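Local coordinates for CHAD domain (Ricinus communis, PDB 6QV5), which probably binds inorganic polyphosphate through an all-alpha-helical domain built on four-helix bundles, and carries a zinc ion, at residues 24-38 against 157-171. Numbering follows the deposited sequence.
Sequences AALSEAFPAILGNCL and GAWMLETAPLLDGSA
In the helical bundle of this CHAD domain, the antiparallel helices 26-38 and 157-163 pack at 168° with axes 9.5 Å apart, and Phe-30 reaches from the first across to the second. With CG anti to the backbone N (chi1 173°), its ring is directed across the interface. Its leading edge meets Trp-159 in an offset edge-to-face pair, Phe-30 CZ lying 3.9 Å from Trp-159 CH2, with the planes at 67°. Leu-167 CD1 makes a CH-pi contact over one face, 4.0 Å from the centroid, while Leu-34 CD1 lies over the opposite face, toward its rim; a flat aromatic suits this slot between two leucine methyls. Phe-74 adds a further edge-to-face partner.

Farther along, Met-160 is a knob in the hole formed by Phe-30, Pro-31, Leu-34 and Gly-35. Its SD lies 3.7 Å from both Leu-34 CB and Gly-35 N, and the flexible chain's bend at chi3 turns CE to within 3.9 Å of Pro-31 CB.

Where the chain leaves the second helix, Leu-26 CD2 packs on Leu-167 CB, and a single beta bridge joins Ala-25 to Ser-170, each the N-cap residue of a helix, 26-42 and 171-192. In it, Leu-26 N donates to Gly-169 O (3.0 Å), and Ala-171 N to Ala-24 O (3.0 Å). Small Ala-29 and Ala-171 bring their CB atoms together beside this bridge.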
ATOM      1  N   ALA A  24     -25.909   1.443  10.293  1.00 95.59           N
ATOM      2  CA  ALA A  24     -25.458   0.108   9.888  1.00 94.70           C
ATOM      3  C   ALA A  24     -24.711  -0.627  11.002  1.00 96.51           C
ATOM      4  O   ALA A  24     -23.975  -0.003  11.771  1.00 96.21           O
ATOM      5  CB  ALA A  24     -24.588   0.195   8.644  1.00 95.44           C
ATOM      6  N   ALA A  25     -24.914  -1.955  11.084  1.00 91.07           N
ATOM      7  CA  ALA A  25     -24.291  -2.831  12.078  1.00 89.91           C
ATOM      8  C   ALA A  25     -22.908  -3.311  11.621  1.00 91.53           C
ATOM      9  O   ALA A  25     -22.584  -3.205  10.435  1.00 90.92           O
ATOM     10  CB  ALA A  25     -25.194  -4.026  12.352  1.00 90.62           C
ATOM     11  N   LEU A  26     -22.100  -3.845  12.566  1.00 86.61           N
ATOM     12  CA  LEU A  26     -20.765  -4.390  12.294  1.00 85.81           C
ATOM     13  C   LEU A  26     -20.865  -5.632  11.393  1.00 88.28           C
ATOM     14  O   LEU A  26     -19.979  -5.859  10.568  1.00 87.77           O
ATOM     15  CB  LEU A  26     -20.020  -4.703  13.611  1.00 85.85           C
ATOM     16  CG  LEU A  26     -18.565  -5.216  13.524  1.00 90.59           C
ATOM     17  CD1 LEU A  26     -17.638  -4.202  12.865  1.00 90.65           C
ATOM     18  CD2 LEU A  26     -18.036  -5.579  14.894  1.00 93.25           C
ATOM     19  N   SER A  27     -21.977  -6.388  11.516  1.00 83.79           N
ATOM     20  CA  SER A  27     -22.279  -7.576  10.714  1.00 83.14           C
ATOM     21  C   SER A  27     -22.556  -7.216   9.240  1.00 86.13           C
ATOM     22  O   SER A  27     -22.553  -8.102   8.384  1.00 85.81           O
ATOM     23  CB  SER A  27     -23.466  -8.331  11.309  1.00 86.39           C
ATOM     24  OG  SER A  27     -24.674  -7.598  11.193  1.00 94.92           O
ATOM     25  N   GLU A  28     -22.802  -5.920   8.961  1.00 82.13           N
ATOM     26  CA  GLU A  28     -23.083  -5.377   7.629  1.00 81.68           C
ATOM     27  C   GLU A  28     -21.853  -4.674   7.051  1.00 84.74           C
ATOM     28  O   GLU A  28     -21.606  -4.780   5.849  1.00 84.38           O
ATOM     29  CB  GLU A  28     -24.273  -4.403   7.678  1.00 83.11           C
ATOM     30  CG  GLU A  28     -25.595  -5.052   8.064  1.00 94.41           C
ATOM     31  CD  GLU A  28     -26.761  -4.114   8.316  1.00116.62           C
ATOM     32  OE1 GLU A  28     -26.541  -3.002   8.850  1.00107.87           O
ATOM     33  OE2 GLU A  28     -27.907  -4.504   7.996  1.00112.80           O
ATOM     34  N   ALA A  29     -21.087  -3.961   7.905  1.00 80.37           N
ATOM     35  CA  ALA A  29     -19.884  -3.217   7.525  1.00 79.56           C
ATOM     36  C   ALA A  29     -18.713  -4.131   7.158  1.00 82.11           C
ATOM     37  O   ALA A  29     -18.090  -3.915   6.119  1.00 81.66           O
ATOM     38  CB  ALA A  29     -19.481  -2.261   8.638  1.00 80.24           C
ATOM     39  N   PHE A  30     -18.421  -5.144   8.005  1.00 77.50           N
ATOM     40  CA  PHE A  30     -17.345  -6.129   7.823  1.00 76.67           C
ATOM     41  C   PHE A  30     -17.376  -6.813   6.433  1.00 78.57           C
ATOM     42  O   PHE A  30     -16.349  -6.750   5.755  1.00 78.10           O
ATOM     43  CB  PHE A  30     -17.351  -7.147   8.980  1.00 78.54           C
ATOM     44  CG  PHE A  30     -16.429  -8.340   8.887  1.00 80.13           C
ATOM     45  CD1 PHE A  30     -15.126  -8.272   9.366  1.00 83.22           C
ATOM     46  CD2 PHE A  30     -16.895  -9.564   8.420  1.00 82.18           C
ATOM     47  CE1 PHE A  30     -14.289  -9.390   9.327  1.00 84.04           C
ATOM     48  CE2 PHE A  30     -16.055 -10.680   8.372  1.00 84.98           C
ATOM     49  CZ  PHE A  30     -14.760 -10.588   8.833  1.00 83.09           C
ATOM     50  N   PRO A  31     -18.499  -7.421   5.950  1.00 73.71           N
ATOM     51  CA  PRO A  31     -18.467  -8.023   4.605  1.00 72.89           C
ATOM     52  C   PRO A  31     -18.459  -6.988   3.477  1.00 74.78           C
ATOM     53  O   PRO A  31     -18.021  -7.309   2.374  1.00 74.24           O
ATOM     54  CB  PRO A  31     -19.720  -8.899   4.576  1.00 74.71           C
ATOM     55  CG  PRO A  31     -20.658  -8.238   5.504  1.00 79.31           C
ATOM     56  CD  PRO A  31     -19.824  -7.606   6.581  1.00 74.99           C
ATOM     57  N   ALA A  32     -18.941  -5.757   3.749  1.00 70.02           N
ATOM     58  CA  ALA A  32     -18.962  -4.667   2.772  1.00 69.28           C
ATOM     59  C   ALA A  32     -17.556  -4.101   2.562  1.00 71.67           C
ATOM     60  O   ALA A  32     -17.191  -3.811   1.424  1.00 71.19           O
ATOM     61  CB  ALA A  32     -19.917  -3.570   3.217  1.00 69.97           C
ATOM     62  N   ILE A  33     -16.767  -3.967   3.658  1.00 67.15           N
ATOM     63  CA  ILE A  33     -15.382  -3.473   3.658  1.00 66.35           C
ATOM     64  C   ILE A  33     -14.457  -4.497   2.986  1.00 69.35           C
ATOM     65  O   ILE A  33     -13.721  -4.134   2.064  1.00 68.48           O
ATOM     66  CB  ILE A  33     -14.917  -3.075   5.099  1.00 69.25           C
ATOM     67  CG1 ILE A  33     -15.598  -1.768   5.558  1.00 69.50           C
ATOM     68  CG2 ILE A  33     -13.380  -2.963   5.210  1.00 69.62           C
ATOM     69  CD1 ILE A  33     -15.747  -1.599   7.055  1.00 75.97           C
ATOM     70  N   LEU A  34     -14.502  -5.770   3.443  1.00 65.64           N
ATOM     71  CA  LEU A  34     -13.676  -6.848   2.891  1.00 65.25           C
ATOM     72  C   LEU A  34     -14.055  -7.209   1.459  1.00 67.92           C
ATOM     73  O   LEU A  34     -13.172  -7.530   0.664  1.00 67.39           O
ATOM     74  CB  LEU A  34     -13.678  -8.093   3.792  1.00 65.43           C
ATOM     75  CG  LEU A  34     -12.909  -8.004   5.116  1.00 70.29           C
ATOM     76  CD1 LEU A  34     -13.096  -9.262   5.913  1.00 70.49           C
ATOM     77  CD2 LEU A  34     -11.410  -7.786   4.893  1.00 72.94           C
ATOM     78  N   GLY A  35     -15.351  -7.125   1.145  1.00 63.66           N
ATOM     79  CA  GLY A  35     -15.888  -7.378  -0.189  1.00 62.98           C
ATOM     80  C   GLY A  35     -15.410  -6.347  -1.193  1.00 65.28           C
ATOM     81  O   GLY A  35     -15.138  -6.686  -2.346  1.00 64.85           O
ATOM     82  N   ASN A  36     -15.282  -5.083  -0.742  1.00 60.90           N
ATOM     83  CA  ASN A  36     -14.782  -3.951  -1.525  1.00 60.33           C
ATOM     84  C   ASN A  36     -13.289  -4.161  -1.826  1.00 63.20           C
ATOM     85  O   ASN A  36     -12.837  -3.844  -2.927  1.00 62.62           O
ATOM     86  CB  ASN A  36     -14.996  -2.643  -0.754  1.00 60.65           C
ATOM     87  CG  ASN A  36     -14.684  -1.397  -1.544  1.00 79.42           C
ATOM     88  OD1 ASN A  36     -13.531  -0.967  -1.642  1.00 71.03           O
ATOM     89  ND2 ASN A  36     -15.711  -0.787  -2.114  1.00 71.78           N
ATOM     90  N   CYS A  37     -12.540  -4.708  -0.843  1.00 59.15           N
ATOM     91  CA  CYS A  37     -11.113  -5.010  -0.951  1.00 58.69           C
ATOM     92  C   CYS A  37     -10.875  -6.154  -1.929  1.00 62.06           C
ATOM     93  O   CYS A  37     -10.001  -6.040  -2.787  1.00 61.71           O
ATOM     94  CB  CYS A  37     -10.512  -5.313   0.419  1.00 58.92           C
ATOM     95  SG  CYS A  37     -10.343  -3.866   1.492  1.00 62.71           S
ATOM     96  N   LEU A  38     -11.661  -7.246  -1.809  1.00 58.27           N
ATOM     97  CA  LEU A  38     -11.566  -8.418  -2.684  1.00 57.80           C
ATOM     98  C   LEU A  38     -11.944  -8.086  -4.124  1.00 60.86           C
ATOM     99  O   LEU A  38     -11.298  -8.596  -5.036  1.00 60.34           O
ATOM    100  CB  LEU A  38     -12.391  -9.601  -2.150  1.00 57.88           C
ATOM    101  CG  LEU A  38     -11.885 -10.270  -0.862  1.00 62.71           C
ATOM    102  CD1 LEU A  38     -12.980 -11.107  -0.222  1.00 62.98           C
ATOM    103  CD2 LEU A  38     -10.642 -11.118  -1.112  1.00 64.98           C
ATOM    104  N   GLY A 157     -13.317 -15.275   0.933  1.00 71.07           N
ATOM    105  CA  GLY A 157     -14.717 -14.931   0.710  1.00 71.25           C
ATOM    106  C   GLY A 157     -15.663 -15.785   1.530  1.00 76.28           C
ATOM    107  O   GLY A 157     -16.636 -15.269   2.087  1.00 75.96           O
ATOM    108  N   ALA A 158     -15.359 -17.097   1.631  1.00 73.49           N
ATOM    109  CA  ALA A 158     -16.126 -18.076   2.405  1.00 73.77           C
ATOM    110  C   ALA A 158     -16.016 -17.794   3.906  1.00 78.49           C
ATOM    111  O   ALA A 158     -17.014 -17.903   4.620  1.00 78.13           O
ATOM    112  CB  ALA A 158     -15.642 -19.485   2.098  1.00 74.48           C
ATOM    113  N   TRP A 159     -14.806 -17.422   4.374  1.00 75.85           N
ATOM    114  CA  TRP A 159     -14.527 -17.084   5.770  1.00 76.14           C
ATOM    115  C   TRP A 159     -15.223 -15.769   6.139  1.00 80.87           C
ATOM    116  O   TRP A 159     -15.796 -15.672   7.224  1.00 80.43           O
ATOM    117  CB  TRP A 159     -13.008 -17.007   6.017  1.00 75.10           C
ATOM    118  CG  TRP A 159     -12.628 -16.425   7.346  1.00 76.16           C
ATOM    119  CD1 TRP A 159     -12.584 -17.074   8.544  1.00 79.12           C
ATOM    120  CD2 TRP A 159     -12.259 -15.066   7.610  1.00 75.99           C
ATOM    121  NE1 TRP A 159     -12.209 -16.203   9.541  1.00 78.55           N
ATOM    122  CE2 TRP A 159     -12.008 -14.961   8.995  1.00 79.92           C
ATOM    123  CE3 TRP A 159     -12.133 -13.917   6.809  1.00 77.16           C
ATOM    124  CZ2 TRP A 159     -11.632 -13.754   9.599  1.00 79.18           C
ATOM    125  CZ3 TRP A 159     -11.757 -12.725   7.407  1.00 78.66           C
ATOM    126  CH2 TRP A 159     -11.503 -12.653   8.783  1.00 79.25           C
ATOM    127  N   MET A 160     -15.181 -14.774   5.224  1.00 78.05           N
ATOM    128  CA  MET A 160     -15.798 -13.451   5.370  1.00 78.21           C
ATOM    129  C   MET A 160     -17.302 -13.573   5.647  1.00 82.95           C
ATOM    130  O   MET A 160     -17.789 -12.978   6.609  1.00 82.44           O
ATOM    131  CB  MET A 160     -15.542 -12.607   4.105  1.00 80.53           C
ATOM    132  CG  MET A 160     -16.100 -11.199   4.166  1.00 84.08           C
ATOM    133  SD  MET A 160     -16.274 -10.472   2.518  1.00 88.20           S
ATOM    134  CE  MET A 160     -17.855 -11.118   2.040  1.00 84.85           C
ATOM    135  N   LEU A 161     -18.019 -14.359   4.822  1.00 80.29           N
ATOM    136  CA  LEU A 161     -19.464 -14.571   4.939  1.00 80.62           C
ATOM    137  C   LEU A 161     -19.867 -15.387   6.168  1.00 85.41           C
ATOM    138  O   LEU A 161     -20.954 -15.170   6.702  1.00 84.79           O
ATOM    139  CB  LEU A 161     -20.037 -15.201   3.658  1.00 80.73           C
ATOM    140  CG  LEU A 161     -19.937 -14.358   2.383  1.00 85.47           C
ATOM    141  CD1 LEU A 161     -19.890 -15.238   1.164  1.00 85.60           C
ATOM    142  CD2 LEU A 161     -21.079 -13.354   2.280  1.00 88.12           C
ATOM    143  N   GLU A 162     -18.997 -16.313   6.619  1.00 83.05           N
ATOM    144  CA  GLU A 162     -19.248 -17.155   7.792  1.00 83.46           C
ATOM    145  C   GLU A 162     -19.084 -16.368   9.103  1.00 88.36           C
ATOM    146  O   GLU A 162     -19.904 -16.524  10.010  1.00 87.88           O
ATOM    147  CB  GLU A 162     -18.337 -18.399   7.778  1.00 84.93           C
ATOM    148  CG  GLU A 162     -18.739 -19.471   8.784  1.00 96.73           C
ATOM    149  CD  GLU A 162     -17.926 -20.754   8.808  1.00119.48           C
ATOM    150  OE1 GLU A 162     -16.793 -20.770   8.273  1.00114.87           O
ATOM    151  OE2 GLU A 162     -18.428 -21.751   9.379  1.00115.00           O
ATOM    152  N   THR A 163     -18.032 -15.532   9.198  1.00 85.86           N
ATOM    153  CA  THR A 163     -17.726 -14.739  10.391  1.00 86.06           C
ATOM    154  C   THR A 163     -18.603 -13.474  10.512  1.00 90.92           C
ATOM    155  O   THR A 163     -18.797 -12.988  11.628  1.00 90.65           O
ATOM    156  CB  THR A 163     -16.215 -14.421  10.472  1.00 94.18           C
ATOM    157  OG1 THR A 163     -15.460 -15.487   9.898  1.00 92.67           O
ATOM    158  CG2 THR A 163     -15.742 -14.205  11.902  1.00 93.66           C
ATOM    159  N   ALA A 164     -19.135 -12.958   9.378  1.00 88.08           N
ATOM    160  CA  ALA A 164     -19.970 -11.749   9.325  1.00 88.18           C
ATOM    161  C   ALA A 164     -21.185 -11.740  10.291  1.00 93.08           C
ATOM    162  O   ALA A 164     -21.273 -10.775  11.048  1.00 92.64           O
ATOM    163  CB  ALA A 164     -20.422 -11.460   7.900  1.00 88.88           C
ATOM    164  N   PRO A 165     -22.101 -12.751  10.349  1.00 90.53           N
ATOM    165  CA  PRO A 165     -23.229 -12.645  11.299  1.00 90.70           C
ATOM    166  C   PRO A 165     -22.866 -12.847  12.773  1.00 95.64           C
ATOM    167  O   PRO A 165     -23.685 -12.551  13.644  1.00 95.29           O
ATOM    168  CB  PRO A 165     -24.211 -13.707  10.800  1.00 92.43           C
ATOM    169  CG  PRO A 165     -23.359 -14.728  10.155  1.00 96.72           C
ATOM    170  CD  PRO A 165     -22.195 -13.996   9.553  1.00 92.17           C
ATOM    171  N   LEU A 166     -21.641 -13.331  13.051  1.00 93.13           N
ATOM    172  CA  LEU A 166     -21.132 -13.600  14.401  1.00 93.31           C
ATOM    173  C   LEU A 166     -20.645 -12.339  15.142  1.00 97.63           C
ATOM    174  O   LEU A 166     -20.344 -12.417  16.336  1.00 97.41           O
ATOM    175  CB  LEU A 166     -20.005 -14.662  14.360  1.00 93.41           C
ATOM    176  CG  LEU A 166     -20.253 -15.956  13.560  1.00 98.16           C
ATOM    177  CD1 LEU A 166     -18.971 -16.747  13.398  1.00 98.37           C
ATOM    178  CD2 LEU A 166     -21.318 -16.827  14.207  1.00100.34           C
ATOM    179  N   LEU A 167     -20.573 -11.187  14.446  1.00 94.27           N
ATOM    180  CA  LEU A 167     -20.100  -9.926  15.026  1.00 94.16           C
ATOM    181  C   LEU A 167     -21.211  -9.102  15.674  1.00 98.45           C
ATOM    182  O   LEU A 167     -22.284  -8.936  15.089  1.00 97.79           O
ATOM    183  CB  LEU A 167     -19.315  -9.089  14.000  1.00 94.12           C
ATOM    184  CG  LEU A 167     -18.147  -9.776  13.271  1.00 98.67           C
ATOM    185  CD1 LEU A 167     -17.554  -8.865  12.243  1.00 98.73           C
ATOM    186  CD2 LEU A 167     -17.057 -10.227  14.234  1.00101.06           C
ATOM    187  N   ASP A 168     -20.935  -8.580  16.883  1.00 95.66           N
ATOM    188  CA  ASP A 168     -21.871  -7.790  17.688  1.00 95.80           C
ATOM    189  C   ASP A 168     -21.629  -6.280  17.615  1.00 99.95           C
ATOM    190  O   ASP A 168     -20.513  -5.836  17.334  1.00 99.61           O
ATOM    191  CB  ASP A 168     -21.840  -8.261  19.152  1.00 97.80           C
ATOM    192  CG  ASP A 168     -22.280  -9.696  19.343  1.00108.92           C
ATOM    193  OD1 ASP A 168     -23.464  -9.912  19.678  1.00109.91           O
ATOM    194  OD2 ASP A 168     -21.440 -10.602  19.160  1.00114.81           O
ATOM    195  N   GLY A 169     -22.686  -5.516  17.891  1.00 96.73           N
ATOM    196  CA  GLY A 169     -22.671  -4.058  17.906  1.00 96.57           C
ATOM    197  C   GLY A 169     -22.777  -3.397  16.548  1.00100.42           C
ATOM    198  O   GLY A 169     -22.732  -4.070  15.512  1.00 99.91           O
ATOM    199  N   SER A 170     -22.917  -2.059  16.555  1.00 96.85           N
ATOM    200  CA  SER A 170     -23.021  -1.230  15.353  1.00 96.46           C
ATOM    201  C   SER A 170     -21.637  -0.940  14.763  1.00 99.53           C
ATOM    202  O   SER A 170     -20.622  -1.183  15.423  1.00 98.84           O
ATOM    203  CB  SER A 170     -23.742   0.077  15.675  1.00100.14           C
ATOM    204  OG  SER A 170     -23.014   0.853  16.613  1.00109.63           O
ATOM    205  N   ALA A 171     -21.600  -0.418  13.521  1.00 95.92           N
ATOM    206  CA  ALA A 171     -20.362  -0.051  12.832  1.00 95.71           C
ATOM    207  C   ALA A 171     -19.738   1.196  13.464  1.00 99.53           C
ATOM    208  O   ALA A 171     -18.514   1.310  13.491  1.00 98.90           O
ATOM    209  CB  ALA A 171     -20.632   0.190  11.355  1.00 96.42           C
TER